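PDB 5H28: oxysterol-binding protein homolog 1 from Saccharomyces cerevisiae, which carries sterols and other lipids between membranes and, through the ankyrin-repeat domain modelled here, is targeted to the nucleus-vacuole junction by binding NVJ1. Local coordinates for residues T88-A93 with A103-Q108; C114-N117 with L121-I124; V138-Y143 with A173-I178; A148-T153 with E164-S169; D187-E192 with R203-H208. All blocks are in the same frame, centred on the assembly; numbering follows the deposited sequence.

Contact 1: residues T88-A93 with A103-Q108; sequences TPLHIA and AFLLDQ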
# COMPACT_ATOMS: atom_id res chain seq x y z
N THR A 88 4.55 -13.90 -0.34
CA THR A 88 3.11 -13.64 -0.34
C THR A 88 2.53 -14.51 -1.45
O THR A 88 3.27 -15.13 -2.21
CB THR A 88 2.81 -12.19 -0.74
OG1 THR A 88 3.27 -11.97 -2.08
CG2 THR A 88 3.51 -11.22 0.19
N PRO A 89 1.19 -14.59 -1.54
CA PRO A 89 0.59 -15.40 -2.59
C PRO A 89 1.04 -14.92 -3.97
O PRO A 89 1.20 -15.72 -4.89
CB PRO A 89 -0.91 -15.21 -2.35
CG PRO A 89 -0.97 -15.12 -0.85
CD PRO A 89 0.18 -14.19 -0.54
N LEU A 90 1.24 -13.61 -4.10
CA LEU A 90 1.68 -13.03 -5.36
C LEU A 90 3.09 -13.53 -5.72
O LEU A 90 3.38 -13.78 -6.88
CB LEU A 90 1.67 -11.50 -5.28
CG LEU A 90 1.98 -10.74 -6.57
CD1 LEU A 90 0.91 -11.01 -7.63
CD2 LEU A 90 2.05 -9.25 -6.27
N HIS A 91 3.96 -13.66 -4.72
CA HIS A 91 5.31 -14.17 -4.97
C HIS A 91 5.23 -15.59 -5.51
O HIS A 91 5.93 -15.95 -6.46
CB HIS A 91 6.14 -14.24 -3.68
CG HIS A 91 6.71 -12.93 -3.23
ND1 HIS A 91 6.01 -12.05 -2.43
CD2 HIS A 91 7.94 -12.38 -3.40
CE1 HIS A 91 6.78 -11.02 -2.12
NE2 HIS A 91 7.95 -11.20 -2.70
N ILE A 92 4.38 -16.39 -4.89
CA ILE A 92 4.21 -17.78 -5.29
C ILE A 92 3.62 -17.88 -6.69
O ILE A 92 4.07 -18.68 -7.51
CB ILE A 92 3.30 -18.54 -4.28
CG1 ILE A 92 3.88 -18.44 -2.86
CG2 ILE A 92 3.13 -19.99 -4.70
CD1 ILE A 92 5.28 -19.00 -2.69
N ALA A 93 2.60 -17.07 -6.97
CA ALA A 93 1.96 -17.09 -8.27
C ALA A 93 2.93 -16.68 -9.38
O ALA A 93 2.94 -17.27 -10.45
CB ALA A 93 0.75 -16.17 -8.27
N ALA A 103 -2.40 -11.50 -12.44
CA ALA A 103 -3.21 -10.38 -12.89
C ALA A 103 -4.42 -10.16 -11.98
O ALA A 103 -4.76 -9.02 -11.67
CB ALA A 103 -3.67 -10.62 -14.32
N PHE A 104 -5.05 -11.25 -11.56
CA PHE A 104 -6.21 -11.16 -10.68
C PHE A 104 -5.82 -10.51 -9.35
O PHE A 104 -6.47 -9.59 -8.89
CB PHE A 104 -6.79 -12.56 -10.42
CG PHE A 104 -7.83 -12.60 -9.34
CD1 PHE A 104 -9.06 -11.96 -9.51
CD2 PHE A 104 -7.59 -13.28 -8.15
CE1 PHE A 104 -10.02 -12.00 -8.51
CE2 PHE A 104 -8.55 -13.32 -7.14
CZ PHE A 104 -9.77 -12.68 -7.32
N LEU A 105 -4.74 -11.00 -8.75
CA LEU A 105 -4.30 -10.43 -7.48
C LEU A 105 -3.94 -8.95 -7.61
O LEU A 105 -4.28 -8.15 -6.73
CB LEU A 105 -3.10 -11.22 -6.94
CG LEU A 105 -3.37 -12.66 -6.49
CD1 LEU A 105 -2.05 -13.33 -6.14
CD2 LEU A 105 -4.32 -12.66 -5.29
N LEU A 106 -3.28 -8.57 -8.70
CA LEU A 106 -2.90 -7.18 -8.91
C LEU A 106 -4.10 -6.25 -9.09
O LEU A 106 -3.98 -5.04 -8.95
CB LEU A 106 -1.95 -7.05 -10.10
CG LEU A 106 -0.53 -7.57 -9.84
CD1 LEU A 106 0.30 -7.50 -11.11
CD2 LEU A 106 0.11 -6.74 -8.74
N ASP A 107 -5.27 -6.83 -9.38
CA ASP A 107 -6.47 -6.01 -9.56
C ASP A 107 -7.29 -5.88 -8.27
O ASP A 107 -8.31 -5.20 -8.25
CB ASP A 107 -7.38 -6.60 -10.65
CG ASP A 107 -6.82 -6.39 -12.04
OD1 ASP A 107 -6.08 -5.41 -12.26
OD2 ASP A 107 -7.14 -7.22 -12.93
N GLN A 108 -6.85 -6.53 -7.20
CA GLN A 108 -7.58 -6.46 -5.94
C GLN A 108 -7.29 -5.19 -5.15
O GLN A 108 -6.16 -4.72 -5.11
CB GLN A 108 -7.27 -7.69 -5.08
CG GLN A 108 -7.61 -8.99 -5.77
CD GLN A 108 -8.99 -8.96 -6.38
OE1 GLN A 108 -10.00 -8.86 -5.67
NE2 GLN A 108 -9.06 -9.03 -7.70
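L90 and L105 run past each other in opposite directions, each reaching beyond the other's tip to the base of its neighbour. CD1 of L105 lies 3.8 Å from L90 CA, against the backbone at the start of helix 89-95, while CD1 of L90 reaches back to within 4.1 Å of L105 CB. The two CD1 methyls meet on the way, 4.0 Å apart. L90 and L106 are set differently: L106 lies crosswise to L90, and CD2 of L90 touches CD2 of L106 at 4.0 Å. L90 can serve both partners because its CG stands opposite the backbone N (chi1 -174°), which carries the fork out toward helix 99-106. P89 adds its CB, 4.4 Å from L105 CD1.

This is the TPLH element of an ankyrin repeat, in the predicted second repeat, with the two antiparallel helices of the repeat packed together through leucines. T88 is the N-cap: its OG1 accepts from H91 N in a 3.2 Å bond and also pairs with H91 ND1 at 2.8 Å. H91 NE2 in turn bonds to L121 O, so one histidine ties the helix start to the following loop.

No hydrogen bond crosses between the two segments, and all the residues that touch are buried. Cohesion across the helix pair therefore rests on apolar packing, whereas the polar groups of T88 and H91 work at the helix end, fixing where helix 89-95 begins and holding it to the next loop.

Contact 2: residues C114-N117 with L121-I124; sequences CVLN and LQAI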
# COMPACT_ATOMS: atom_id res chain seq x y z
N CYS A 114 4.46 -4.66 -3.33
CA CYS A 114 5.79 -4.20 -2.95
C CYS A 114 6.39 -4.96 -1.77
O CYS A 114 7.50 -4.65 -1.34
CB CYS A 114 5.76 -2.71 -2.61
SG CYS A 114 5.47 -1.66 -4.04
N VAL A 115 5.68 -5.95 -1.26
CA VAL A 115 6.18 -6.74 -0.14
C VAL A 115 7.47 -7.46 -0.54
O VAL A 115 7.57 -8.04 -1.62
CB VAL A 115 5.13 -7.77 0.32
CG1 VAL A 115 5.71 -8.63 1.44
CG2 VAL A 115 3.87 -7.06 0.81
N LEU A 116 8.47 -7.43 0.35
CA LEU A 116 9.74 -8.10 0.09
C LEU A 116 9.79 -9.39 0.89
O LEU A 116 9.35 -9.42 2.04
CB LEU A 116 10.91 -7.20 0.51
CG LEU A 116 10.97 -5.80 -0.12
CD1 LEU A 116 12.11 -5.00 0.50
CD2 LEU A 116 11.15 -5.93 -1.61
N ASN A 117 10.31 -10.46 0.29
CA ASN A 117 10.43 -11.71 1.02
C ASN A 117 11.76 -11.68 1.78
O ASN A 117 12.45 -10.66 1.78
CB ASN A 117 10.32 -12.94 0.09
CG ASN A 117 11.42 -13.00 -0.96
OD1 ASN A 117 12.42 -12.30 -0.87
ND2 ASN A 117 11.24 -13.87 -1.95
N LEU A 121 13.29 -9.80 -2.11
CA LEU A 121 12.73 -9.77 -3.45
C LEU A 121 11.25 -9.45 -3.50
O LEU A 121 10.48 -9.88 -2.63
CB LEU A 121 12.95 -11.11 -4.14
CG LEU A 121 14.40 -11.55 -4.37
CD1 LEU A 121 14.45 -13.01 -4.80
CD2 LEU A 121 15.03 -10.65 -5.42
N GLN A 122 10.85 -8.71 -4.52
CA GLN A 122 9.44 -8.39 -4.74
C GLN A 122 8.92 -9.51 -5.63
O GLN A 122 9.71 -10.20 -6.28
CB GLN A 122 9.28 -7.05 -5.46
CG GLN A 122 9.43 -5.85 -4.56
CD GLN A 122 9.20 -4.54 -5.29
OE1 GLN A 122 8.36 -4.45 -6.18
NE2 GLN A 122 9.95 -3.51 -4.92
N ALA A 123 7.61 -9.69 -5.66
CA ALA A 123 7.01 -10.74 -6.47
C ALA A 123 7.44 -10.69 -7.94
O ALA A 123 7.71 -11.73 -8.54
CB ALA A 123 5.49 -10.68 -6.37
N ILE A 124 7.52 -9.49 -8.51
CA ILE A 124 7.90 -9.38 -9.91
C ILE A 124 9.27 -9.98 -10.20
O ILE A 124 9.51 -10.50 -11.29
CB ILE A 124 7.86 -7.91 -10.40
CG1 ILE A 124 8.16 -7.85 -11.90
CG2 ILE A 124 8.84 -7.06 -9.60
CD1 ILE A 124 7.96 -6.48 -12.52
O HOH W 1 6.06 -8.24 -3.77
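C114 meets Q122 first, through its carbonyl O, which lies 3.9 Å from Q122 CG. Its sulfur is turned the other way, toward R140 and L175. At V115 the backbone takes over: the carbonyl O accepts from a water at 2.6 Å, and that water accepts from A123 N, so a single bridging molecule joins the two arms of the loop where they do not bond directly. L116 lays its CD2 methyl 3.4 Å from Q122 CG, the two side chains crossing at a slant, and its CA approaches L121 O in a CA-H...O contact.

N117 closes the turn from two sides. Its backbone N donates to L121 O at 3.0 Å, and its side-chain OD1 accepts from L121 N at 2.9 Å, a bond with an N-H...O angle of 161° in which the donor stands well above the plane of the amide. CG of N117 sits between the backbone N and the carbonyl carbon (chi1 62°), which swings the amide back alongside L121, both side chains pointing the same way. The other end of that amide, ND2, bonds to N87 OD1, so both polar atoms of the group are used and its rotation is fixed.

This is the loop that runs on from the predicted second ankyrin repeat, folded back on itself by the paired N117 and L121 bonds. It follows helix 99-106 and precedes helix 130-156 in the chain. Helix 89-95 meets it through L90, which packs on A123. On another flank Q122 OE1 takes a hydrogen bond from R140 NH2 of helix 130-156, and C114 touches helix 172-175.

Contact 3: residues V138-Y143 with A173-I178; sequences VKRSTY and AELLDI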
# COMPACT_ATOMS: atom_id res chain seq x y z
N VAL A 138 3.74 -3.25 -16.19
CA VAL A 138 2.77 -2.37 -16.81
C VAL A 138 1.61 -2.10 -15.85
O VAL A 138 1.16 -0.96 -15.73
CB VAL A 138 2.24 -2.95 -18.13
CG1 VAL A 138 1.16 -2.05 -18.71
CG2 VAL A 138 3.39 -3.08 -19.13
N LYS A 139 1.13 -3.13 -15.17
CA LYS A 139 0.03 -2.94 -14.23
C LYS A 139 0.46 -2.02 -13.09
O LYS A 139 -0.30 -1.17 -12.65
CB LYS A 139 -0.46 -4.28 -13.68
CG LYS A 139 -1.39 -5.02 -14.62
CD LYS A 139 -1.93 -6.29 -13.98
CE LYS A 139 -3.03 -6.91 -14.82
NZ LYS A 139 -4.22 -6.01 -14.91
N ARG A 140 1.69 -2.19 -12.62
CA ARG A 140 2.17 -1.32 -11.56
C ARG A 140 2.28 0.12 -12.04
O ARG A 140 1.89 1.05 -11.32
CB ARG A 140 3.54 -1.78 -11.04
CG ARG A 140 4.15 -0.76 -10.08
CD ARG A 140 5.42 -1.25 -9.41
NE ARG A 140 5.14 -2.31 -8.45
CZ ARG A 140 6.07 -2.86 -7.67
NH1 ARG A 140 5.75 -3.82 -6.82
NH2 ARG A 140 7.33 -2.44 -7.75
N SER A 141 2.80 0.32 -13.25
CA SER A 141 2.96 1.67 -13.77
C SER A 141 1.61 2.36 -13.91
O SER A 141 1.48 3.56 -13.64
CB SER A 141 3.71 1.66 -15.11
OG SER A 141 2.99 0.98 -16.13
N THR A 142 0.59 1.61 -14.31
CA THR A 142 -0.75 2.17 -14.46
C THR A 142 -1.27 2.58 -13.09
O THR A 142 -1.82 3.67 -12.92
CB THR A 142 -1.71 1.16 -15.11
OG1 THR A 142 -1.28 0.89 -16.45
CG2 THR A 142 -3.12 1.70 -15.15
N TYR A 143 -1.09 1.70 -12.10
CA TYR A 143 -1.55 1.99 -10.75
C TYR A 143 -0.84 3.22 -10.18
O TYR A 143 -1.46 4.05 -9.52
CB TYR A 143 -1.30 0.80 -9.82
CG TYR A 143 -1.67 1.10 -8.39
CD1 TYR A 143 -3.01 1.11 -7.98
CD2 TYR A 143 -0.69 1.41 -7.45
CE1 TYR A 143 -3.35 1.44 -6.67
CE2 TYR A 143 -1.03 1.74 -6.14
CZ TYR A 143 -2.36 1.75 -5.76
OH TYR A 143 -2.71 2.08 -4.47
N ALA A 173 2.57 3.28 0.48
CA ALA A 173 3.73 3.66 1.27
C ALA A 173 4.99 3.64 0.40
O ALA A 173 5.92 4.41 0.62
CB ALA A 173 3.89 2.71 2.45
N GLU A 174 5.01 2.75 -0.59
CA GLU A 174 6.16 2.63 -1.49
C GLU A 174 5.90 3.08 -2.92
O GLU A 174 6.84 3.37 -3.66
CB GLU A 174 6.66 1.18 -1.52
CG GLU A 174 7.94 0.94 -0.73
CD GLU A 174 7.78 1.21 0.75
OE1 GLU A 174 6.95 0.54 1.40
OE2 GLU A 174 8.49 2.11 1.27
N LEU A 175 4.63 3.15 -3.33
CA LEU A 175 4.32 3.56 -4.70
C LEU A 175 3.91 5.02 -4.87
O LEU A 175 3.72 5.48 -6.00
CB LEU A 175 3.26 2.64 -5.29
CG LEU A 175 3.75 1.20 -5.49
CD1 LEU A 175 2.69 0.40 -6.23
CD2 LEU A 175 5.06 1.19 -6.27
N LEU A 176 3.75 5.72 -3.76
CA LEU A 176 3.41 7.14 -3.80
C LEU A 176 4.38 7.85 -2.86
O LEU A 176 4.30 7.69 -1.65
CB LEU A 176 1.97 7.39 -3.34
CG LEU A 176 1.60 8.88 -3.24
CD1 LEU A 176 1.70 9.53 -4.62
CD2 LEU A 176 0.19 9.03 -2.69
N ASP A 177 5.30 8.61 -3.44
CA ASP A 177 6.29 9.33 -2.65
C ASP A 177 5.82 10.77 -2.44
O ASP A 177 5.80 11.57 -3.38
CB ASP A 177 7.64 9.31 -3.37
CG ASP A 177 8.74 10.00 -2.58
OD1 ASP A 177 8.50 10.39 -1.42
OD2 ASP A 177 9.85 10.13 -3.13
N ILE A 178 5.46 11.08 -1.21
CA ILE A 178 4.98 12.42 -0.86
C ILE A 178 6.06 13.46 -1.17
O ILE A 178 5.75 14.63 -1.40
CB ILE A 178 4.57 12.48 0.63
CG1 ILE A 178 3.80 13.77 0.92
CG2 ILE A 178 5.79 12.36 1.53
CD1 ILE A 178 3.19 13.82 2.30
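The guanidinium of R140 carries the CD2 methyl of L175 over one of its faces, and the phenol ring of Y143 meets the other methyl of the same leucine at an oblique angle. L175 thus divides its fork between two side chains one helical turn apart. CD1 lies 3.7 Å from Y143 CD2, and CD2 lies 4.0 Å from R140 CD and 4.1 Å from R140 NE. Both side chains of helix 130-156 run roughly perpendicular to the leucine. R140 bends at chi3 (-70°), which brings its flat end round beside the leucine.

The polar ends are held by other residues. R140 NE forms a salt bridge with D113, and Q122 is a further holder of the guanidinium, while Y143 OH bonds to N172 and its ring makes a cation-pi contact with R171. Shortening L175 to an alanine would probably open a gap between R140 and Y143 and strip the apolar cover from one face of the guanidinium.

L175 is the last residue of the short helix 172-175, and the chain leaves helical geometry at L176. This is a surface contact of the ankyrin domain that joins the long helix 130-156 to helix 172-175, in the region between the predicted second and third repeats.

Contact 4: residues A148-T153 with E164-S169; sequences AQEFRT and ESILSS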
# COMPACT_ATOMS: atom_id res chain seq x y z
N ALA A 148 -1.22 8.73 -8.41
CA ALA A 148 -0.68 10.08 -8.38
C ALA A 148 -1.85 11.03 -8.62
O ALA A 148 -1.97 12.08 -7.99
CB ALA A 148 0.38 10.26 -9.46
N GLN A 149 -2.72 10.63 -9.55
CA GLN A 149 -3.90 11.41 -9.87
C GLN A 149 -4.83 11.45 -8.65
O GLN A 149 -5.33 12.52 -8.28
CB GLN A 149 -4.64 10.78 -11.05
CG GLN A 149 -5.99 11.42 -11.36
CD GLN A 149 -6.09 11.90 -12.79
OE1 GLN A 149 -6.07 11.10 -13.73
NE2 GLN A 149 -6.20 13.21 -12.97
N GLU A 150 -5.03 10.30 -8.01
CA GLU A 150 -5.90 10.24 -6.83
C GLU A 150 -5.40 11.19 -5.75
O GLU A 150 -6.19 11.89 -5.11
CB GLU A 150 -5.96 8.82 -6.28
CG GLU A 150 -7.00 8.66 -5.18
CD GLU A 150 -7.15 7.24 -4.66
OE1 GLU A 150 -8.08 7.00 -3.86
OE2 GLU A 150 -6.34 6.37 -5.04
N PHE A 151 -4.09 11.20 -5.54
CA PHE A 151 -3.49 12.06 -4.53
C PHE A 151 -3.73 13.53 -4.89
O PHE A 151 -4.11 14.33 -4.02
CB PHE A 151 -1.99 11.75 -4.41
CG PHE A 151 -1.30 12.44 -3.27
CD1 PHE A 151 -1.80 12.35 -1.97
CD2 PHE A 151 -0.13 13.15 -3.48
CE1 PHE A 151 -1.13 12.95 -0.90
CE2 PHE A 151 0.55 13.76 -2.42
CZ PHE A 151 0.05 13.67 -1.13
N ARG A 152 -3.52 13.89 -6.16
CA ARG A 152 -3.74 15.27 -6.61
C ARG A 152 -5.19 15.69 -6.40
O ARG A 152 -5.47 16.81 -5.98
CB ARG A 152 -3.40 15.44 -8.09
CG ARG A 152 -1.92 15.29 -8.45
CD ARG A 152 -1.62 15.90 -9.82
NE ARG A 152 -2.40 15.30 -10.91
CZ ARG A 152 -2.10 14.16 -11.53
NH1 ARG A 152 -2.87 13.71 -12.50
NH2 ARG A 152 -1.02 13.47 -11.18
N THR A 153 -6.12 14.79 -6.72
CA THR A 153 -7.53 15.09 -6.55
C THR A 153 -7.83 15.37 -5.09
O THR A 153 -8.48 16.37 -4.75
CB THR A 153 -8.41 13.92 -7.03
OG1 THR A 153 -8.20 13.72 -8.43
CG2 THR A 153 -9.88 14.22 -6.78
N GLU A 164 -6.31 10.74 4.04
CA GLU A 164 -6.01 9.77 5.09
C GLU A 164 -6.01 8.36 4.52
O GLU A 164 -5.12 7.56 4.80
CB GLU A 164 -7.04 9.86 6.22
CG GLU A 164 -6.94 11.10 7.10
CD GLU A 164 -5.70 11.10 7.98
OE1 GLU A 164 -5.32 10.02 8.48
OE2 GLU A 164 -5.12 12.19 8.19
N SER A 165 -7.02 8.05 3.70
CA SER A 165 -7.13 6.73 3.09
C SER A 165 -5.99 6.44 2.12
O SER A 165 -5.51 5.31 2.02
CB SER A 165 -8.47 6.59 2.37
OG SER A 165 -9.55 6.48 3.29
N ILE A 166 -5.55 7.47 1.40
CA ILE A 166 -4.47 7.29 0.43
C ILE A 166 -3.13 7.02 1.10
O ILE A 166 -2.43 6.08 0.73
CB ILE A 166 -4.33 8.53 -0.47
CG1 ILE A 166 -5.60 8.71 -1.31
CG2 ILE A 166 -3.11 8.39 -1.39
CD1 ILE A 166 -5.67 10.05 -2.00
N LEU A 167 -2.77 7.83 2.08
CA LEU A 167 -1.48 7.65 2.74
C LEU A 167 -1.42 6.49 3.73
O LEU A 167 -0.33 6.05 4.09
CB LEU A 167 -1.05 8.96 3.42
CG LEU A 167 -0.83 10.12 2.44
CD1 LEU A 167 -0.17 11.28 3.16
CD2 LEU A 167 0.03 9.67 1.28
N SER A 168 -2.57 5.99 4.16
CA SER A 168 -2.60 4.88 5.10
C SER A 168 -2.52 3.53 4.38
O SER A 168 -2.38 2.49 5.01
CB SER A 168 -3.87 4.93 5.97
OG SER A 168 -5.04 4.89 5.17
N SER A 169 -2.58 3.57 3.05
CA SER A 169 -2.51 2.36 2.23
C SER A 169 -1.11 1.75 2.26
O SER A 169 -0.13 2.41 1.93
CB SER A 169 -2.88 2.68 0.79
OG SER A 169 -2.41 1.67 -0.09
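F151 and I166 face each other with their CA atoms 7.0 Å apart, the nearest CA pair of the two segments, which lie on the long helix 130-156 and on helix 160-167. The chain turns back between them, and no hydrogen bond crosses from one segment to the other. I166 fills the space between the helices: its CD1 sits 3.7 Å from the carbonyl O of E150 and 3.9 Å from F151 CA, so the methyl is pressed onto the backbone of the longer helix.

E150 and I166 lie alongside with their ends pointing opposite ways. The glutamate is extended, a chi1 of -172° swinging its stem away from the backbone N, and its CG lies 3.7 Å from I166 CD1, so the aliphatic stem of a charged residue covers the isoleucine while OE1 goes on to bond with H162.

Two helices joined by a tight connection and packed antiparallel are the helical hairpin on which ankyrin domains are built, and this pair lies between the predicted second and third repeats. The F151 ring takes I166 CG2 at 4.2 Å from its CD1 and L167 CD2 at 4.1 Å from its CE1, both obliquely. F155, on the same helix, meets F151 edge-to-face, and L176 adds a further apolar side chain against I166.

Contact 5: residues D187-E192 with R203-H208; sequences DTVLHE and RWLLEH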
# COMPACT_ATOMS: atom_id res chain seq x y z
N ASP A 187 5.49 18.92 -10.02
CA ASP A 187 5.57 19.62 -8.75
C ASP A 187 5.56 18.70 -7.53
O ASP A 187 5.13 17.55 -7.60
CB ASP A 187 4.42 20.63 -8.61
CG ASP A 187 4.41 21.68 -9.71
OD1 ASP A 187 5.50 22.12 -10.13
OD2 ASP A 187 3.31 22.07 -10.13
N THR A 188 6.03 19.24 -6.41
CA THR A 188 6.09 18.52 -5.14
C THR A 188 5.02 19.16 -4.25
O THR A 188 4.93 20.38 -4.13
CB THR A 188 7.50 18.63 -4.54
OG1 THR A 188 8.44 18.09 -5.48
CG2 THR A 188 7.59 17.84 -3.24
N VAL A 189 4.22 18.31 -3.61
CA VAL A 189 3.09 18.78 -2.83
C VAL A 189 3.32 19.80 -1.71
O VAL A 189 2.60 20.79 -1.63
CB VAL A 189 2.26 17.57 -2.31
CG1 VAL A 189 3.02 16.81 -1.24
CG2 VAL A 189 0.91 18.05 -1.81
N LEU A 190 4.31 19.58 -0.85
CA LEU A 190 4.55 20.55 0.22
C LEU A 190 4.82 21.93 -0.37
O LEU A 190 4.22 22.92 0.06
CB LEU A 190 5.72 20.12 1.11
CG LEU A 190 6.08 21.08 2.26
CD1 LEU A 190 4.83 21.42 3.07
CD2 LEU A 190 7.16 20.44 3.14
N HIS A 191 5.71 21.99 -1.36
CA HIS A 191 6.05 23.26 -2.00
C HIS A 191 4.81 23.96 -2.54
O HIS A 191 4.65 25.18 -2.37
CB HIS A 191 7.03 23.01 -3.14
CG HIS A 191 8.27 22.28 -2.72
ND1 HIS A 191 8.23 21.01 -2.19
CD2 HIS A 191 9.57 22.64 -2.74
CE1 HIS A 191 9.46 20.61 -1.91
NE2 HIS A 191 10.29 21.59 -2.23
N GLU A 192 3.92 23.21 -3.17
CA GLU A 192 2.71 23.79 -3.73
C GLU A 192 1.82 24.40 -2.66
O GLU A 192 1.24 25.46 -2.88
CB GLU A 192 1.94 22.75 -4.54
CG GLU A 192 2.69 22.29 -5.77
CD GLU A 192 3.22 23.45 -6.59
OE1 GLU A 192 2.40 24.29 -7.03
OE2 GLU A 192 4.45 23.53 -6.80
N ARG A 203 1.05 21.74 7.54
CA ARG A 203 1.27 21.01 8.79
C ARG A 203 0.90 19.54 8.63
O ARG A 203 1.62 18.66 9.08
CB ARG A 203 0.45 21.63 9.92
CG ARG A 203 0.89 23.02 10.36
CD ARG A 203 -0.05 23.57 11.42
NE ARG A 203 0.26 24.95 11.78
CZ ARG A 203 1.31 25.33 12.49
NH1 ARG A 203 2.17 24.42 12.94
NH2 ARG A 203 1.52 26.61 12.74
N TRP A 204 -0.23 19.29 7.97
CA TRP A 204 -0.70 17.92 7.75
C TRP A 204 0.32 17.14 6.92
O TRP A 204 0.65 16.00 7.23
CB TRP A 204 -2.05 17.93 7.03
CG TRP A 204 -2.73 16.58 7.01
CD1 TRP A 204 -3.64 16.11 7.92
CD2 TRP A 204 -2.55 15.54 6.04
NE1 TRP A 204 -4.04 14.84 7.57
CE2 TRP A 204 -3.38 14.46 6.43
CE3 TRP A 204 -1.77 15.41 4.89
CZ2 TRP A 204 -3.45 13.27 5.70
CZ3 TRP A 204 -1.83 14.22 4.17
CH2 TRP A 204 -2.67 13.17 4.58
N LEU A 205 0.81 17.76 5.85
CA LEU A 205 1.78 17.11 4.99
C LEU A 205 3.07 16.79 5.73
O LEU A 205 3.61 15.69 5.60
CB LEU A 205 2.06 17.99 3.77
CG LEU A 205 0.88 18.14 2.80
CD1 LEU A 205 1.18 19.24 1.81
CD2 LEU A 205 0.63 16.81 2.08
N LEU A 206 3.55 17.75 6.53
CA LEU A 206 4.78 17.54 7.29
C LEU A 206 4.62 16.39 8.27
O LEU A 206 5.54 15.59 8.44
CB LEU A 206 5.14 18.82 8.06
CG LEU A 206 5.89 19.93 7.31
CD1 LEU A 206 7.30 19.47 7.00
CD2 LEU A 206 5.17 20.29 6.04
N GLU A 207 3.46 16.29 8.91
CA GLU A 207 3.23 15.21 9.86
C GLU A 207 3.08 13.86 9.18
O GLU A 207 3.17 12.82 9.83
CB GLU A 207 2.01 15.51 10.74
CG GLU A 207 0.70 15.67 10.00
CD GLU A 207 -0.48 15.87 10.94
OE1 GLU A 207 -0.80 14.93 11.70
OE2 GLU A 207 -1.08 16.97 10.91
N HIS A 208 2.86 13.87 7.87
CA HIS A 208 2.71 12.63 7.13
C HIS A 208 3.91 12.27 6.25
O HIS A 208 3.78 11.51 5.29
CB HIS A 208 1.43 12.64 6.29
CG HIS A 208 0.19 12.46 7.10
ND1 HIS A 208 -0.34 13.47 7.87
CD2 HIS A 208 -0.59 11.38 7.30
CE1 HIS A 208 -1.40 13.01 8.52
NE2 HIS A 208 -1.57 11.74 8.19
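In the predicted third ankyrin repeat, helix 189-196 and helix 199-207 form the antiparallel pair, and V189 and L190 of the first pack on L205 and L206 of the second. V189 and L205 come at each other tip to tip: CG2 of the valine lies 3.8 Å from L205 CD1, and its CG1 is 4.1 Å from L205 CD2. L205 CD1 also rests 3.9 Å from L190 CA, where the backbones come nearest.

L190 continues toward the other leucine. A chi1 of 179° sends its fork out between the helices, where it lies across L206, although the exact placing of these two forks is doubtful; its CD1 is 4.4 Å from L205 CD1. Putting an alanine in place of L190 is likely to open a gap beside L205 and L206, since its side chain packs between the two helices.

Beyond the two segments, V189 also rests on F151 and F155 of helix 130-156, and L206 touches A253 of helix 241-256.

Between these segments the contact is wholly aliphatic, with no hydrogen bond crossing it, so the helices are paired by shape and burial. Polar bonds lie off this interface: H191 NE2 bonds to K214 O, and W204 NE1 to E164 OE2 of helix 160-167.

How the contacts relate
The five contacts follow one another along an elongated helical stack, from contact 1, with further helices before it in the chain, to contact 5, their centres about 32 Å apart and lying on opposite sides of the chain's centre. Contacts 1 and 2 adjoin, with centres about 11 Å apart, and contact 2 reaches contact 3 through Q122 and R140. Helix 130-156 serves both contact 3 and contact 4, and contact 4 falls within the chain span that contact 3 encloses. L176 packs on the side chains of contact 4, while I178 meets V189 and L205 of contact 5. Each contact thus touches the next, making a continuous ankyrin-repeat domain, the part of the protein that binds NVJ1.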